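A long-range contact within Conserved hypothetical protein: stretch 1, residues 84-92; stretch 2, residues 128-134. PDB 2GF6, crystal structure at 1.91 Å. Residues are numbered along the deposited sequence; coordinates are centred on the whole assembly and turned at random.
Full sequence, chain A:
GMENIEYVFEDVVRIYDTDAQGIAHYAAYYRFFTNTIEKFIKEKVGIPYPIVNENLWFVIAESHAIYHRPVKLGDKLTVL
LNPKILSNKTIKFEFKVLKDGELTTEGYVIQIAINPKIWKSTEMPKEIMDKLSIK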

# COMPACT_ATOMS: atom_id res chain seq x y z
N LYS A 84 13.76 17.12 16.28
CA LYS A 84 14.59 17.18 17.48
C LYS A 84 15.84 16.36 17.20
O LYS A 84 15.75 15.15 16.98
CB LYS A 84 13.88 16.57 18.69
CG LYS A 84 12.84 17.40 19.33
CD LYS A 84 12.34 16.73 20.64
CE LYS A 84 11.40 17.64 21.47
NZ LYS A 84 10.17 16.91 21.97
N ILE A 85 16.99 17.01 17.22
CA ILE A 85 18.24 16.33 17.02
C ILE A 85 18.70 15.70 18.34
O ILE A 85 19.11 16.41 19.26
CB ILE A 85 19.27 17.32 16.46
CG1 ILE A 85 18.83 17.77 15.06
CG2 ILE A 85 20.67 16.70 16.43
CD1 ILE A 85 19.68 18.87 14.49
N LEU A 86 18.62 14.36 18.42
CA LEU A 86 19.02 13.59 19.63
C LEU A 86 20.52 13.30 19.74
O LEU A 86 21.05 13.13 20.85
CB LEU A 86 18.28 12.26 19.69
CG LEU A 86 16.77 12.33 19.47
CD1 LEU A 86 16.17 10.96 19.72
CD2 LEU A 86 16.15 13.35 20.36
N SER A 87 21.21 13.25 18.62
CA SER A 87 22.62 12.94 18.63
C SER A 87 23.30 13.36 17.32
O SER A 87 22.67 13.94 16.43
CB SER A 87 22.81 11.44 18.87
OG SER A 87 22.38 10.68 17.76
N ASN A 88 24.57 13.02 17.18
CA ASN A 88 25.28 13.17 15.91
C ASN A 88 24.73 12.28 14.78
O ASN A 88 25.17 12.38 13.65
CB ASN A 88 26.82 12.97 16.09
CG ASN A 88 27.23 11.53 16.46
OD1 ASN A 88 26.50 10.81 17.07
ND2 ASN A 88 28.44 11.16 16.11
N LYS A 89 23.72 11.46 15.07
CA LYS A 89 23.23 10.54 14.07
C LYS A 89 21.76 10.19 14.08
O LYS A 89 21.32 9.49 13.17
CB LYS A 89 24.04 9.23 14.13
CG LYS A 89 23.97 8.49 15.42
CD LYS A 89 24.78 7.19 15.35
CE LYS A 89 26.26 7.43 15.21
NZ LYS A 89 27.02 6.12 15.32
N THR A 90 21.00 10.69 15.06
CA THR A 90 19.59 10.34 15.23
C THR A 90 18.73 11.61 15.36
O THR A 90 19.12 12.58 16.02
CB THR A 90 19.41 9.54 16.50
OG1 THR A 90 20.17 8.34 16.39
CG2 THR A 90 18.00 9.20 16.67
N ILE A 91 17.57 11.59 14.71
CA ILE A 91 16.61 12.70 14.78
C ILE A 91 15.25 12.14 15.13
O ILE A 91 14.91 11.08 14.64
CB ILE A 91 16.45 13.36 13.41
CG1 ILE A 91 17.79 13.93 12.95
CG2 ILE A 91 15.40 14.51 13.47
CD1 ILE A 91 17.81 14.30 11.48
N LYS A 92 14.50 12.86 15.95
CA LYS A 92 13.14 12.53 16.28
C LYS A 92 12.26 13.55 15.59
O LYS A 92 12.30 14.72 15.93
CB LYS A 92 12.92 12.61 17.78
CG LYS A 92 11.51 12.37 18.24
CD LYS A 92 11.49 12.43 19.76
CE LYS A 92 10.14 12.07 20.32
NZ LYS A 92 10.08 12.56 21.71
N ILE A 128 25.68 18.24 6.26
CA ILE A 128 24.27 18.03 6.59
C ILE A 128 23.90 18.57 7.97
O ILE A 128 22.84 19.20 8.13
CB ILE A 128 23.93 16.52 6.45
CG1 ILE A 128 23.81 16.19 4.95
CG2 ILE A 128 22.65 16.12 7.20
CD1 ILE A 128 24.56 14.95 4.54
N MSE A 129 24.78 18.36 8.94
CA MSE A 129 24.48 18.77 10.31
C MSE A 129 24.49 20.29 10.52
O MSE A 129 23.74 20.80 11.35
CB MSE A 129 25.45 18.12 11.29
CG MSE A 129 24.99 18.25 12.74
SE MSE A 129 23.18 17.54 12.96
CE MSE A 129 23.67 15.80 13.43
N ASP A 130 25.37 20.99 9.80
CA ASP A 130 25.40 22.45 9.83
C ASP A 130 24.05 23.02 9.39
O ASP A 130 23.54 23.95 10.00
CB ASP A 130 26.55 22.99 8.94
CG ASP A 130 27.95 22.73 9.54
OD1 ASP A 130 28.03 22.34 10.72
OD2 ASP A 130 28.99 22.92 8.84
N LYS A 131 23.45 22.44 8.35
CA LYS A 131 22.17 22.93 7.82
C LYS A 131 20.97 22.57 8.70
O LYS A 131 20.11 23.41 8.97
CB LYS A 131 21.97 22.46 6.38
CG LYS A 131 22.90 23.16 5.37
CD LYS A 131 22.23 23.34 4.00
CE LYS A 131 22.86 24.45 3.17
NZ LYS A 131 22.46 25.83 3.59
N LEU A 132 20.91 21.32 9.15
CA LEU A 132 19.90 20.88 10.11
C LEU A 132 19.92 21.65 11.41
O LEU A 132 18.88 21.81 12.04
CB LEU A 132 20.09 19.41 10.47
CG LEU A 132 19.31 18.40 9.65
CD1 LEU A 132 19.60 17.01 10.19
CD2 LEU A 132 17.81 18.72 9.67
N SER A 133 21.09 22.11 11.83
CA SER A 133 21.23 22.78 13.13
C SER A 133 20.64 24.20 13.15
O SER A 133 20.48 24.78 14.23
CB SER A 133 22.70 22.83 13.56
OG SER A 133 23.35 23.94 13.00
N ILE A 134 20.31 24.76 11.98
CA ILE A 134 19.71 26.09 11.90
C ILE A 134 18.18 26.06 12.09
O ILE A 134 17.50 25.24 11.49
CB ILE A 134 20.01 26.78 10.55
CG1 ILE A 134 21.53 26.83 10.32
CG2 ILE A 134 19.42 28.21 10.51
CD1 ILE A 134 21.91 27.37 8.97

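Stretch 1 is a β-hairpin. Strand residues 84-85 run into a turn and return as strand 90-92, and the two arms are held together by a reciprocal pair of backbone hydrogen bonds, K84 N to K92 O and K92 N to K84 O, both 2.8 Å. Closer to the turn, L86 N donates to T90 O at 3.0 Å, and S87 N makes a weak bond to the same oxygen. The S87 side chain, in the p rotamer, braces the loop from within: its OG accepts from K89 N at 3.1 Å with a near-straight geometry, and more weakly from T90 N at 3.0 Å.

Stretch 2 is the last part of a helix, in which L132 N bonds to I128 O and S133 N to M129 O, each at 3.0 Å. S133 OG also donates to D130 O at 3.0 Å, tying the serine side chain back to the preceding turn. The helix lies against the hairpin with its backbone well separated from it; the CA atoms of N88 and M129 are 8.0 Å apart, and those of I85 and S133 8.1 Å. That spacing leaves room for side chains between the backbones, and no hydrogen bond crosses the interface. The contact is small, burying 240 Å² in total, and rests on apolar packing.

Four side chains build it, those of I85 and I91 from the hairpin and of M129 and L132 from the helix, all with their CA-to-CB bonds directed toward the other stretch. I85, with chi1 m and chi2 t, extends its CD1 methyl to the helix, where it lies 4.0 Å from SE of M129 and 4.1 Å from CB of L132. The same CD1 is 3.9 Å from L132 O, a van der Waals approach to the backbone. I91 has the same rotamer and is buried; its CD1 meets CD1 of L132 at 3.5 Å, a tight methyl-methyl contact. L132 thus touches both isoleucines, one on each arm of the hairpin.

M129 is a selenomethionine, and it covers the turn as well as I85. Its terminal methyl CE lies 3.7 Å from S87 O and also 3.7 Å from N88 O, so the end of this flexible side chain rests against two successive carbonyls of the loop. The N88 side chain itself takes little part: its CA-to-CB bond points sideways, its end leads away from the helix, and its ND2 is hydrogen-bonded elsewhere in the structure.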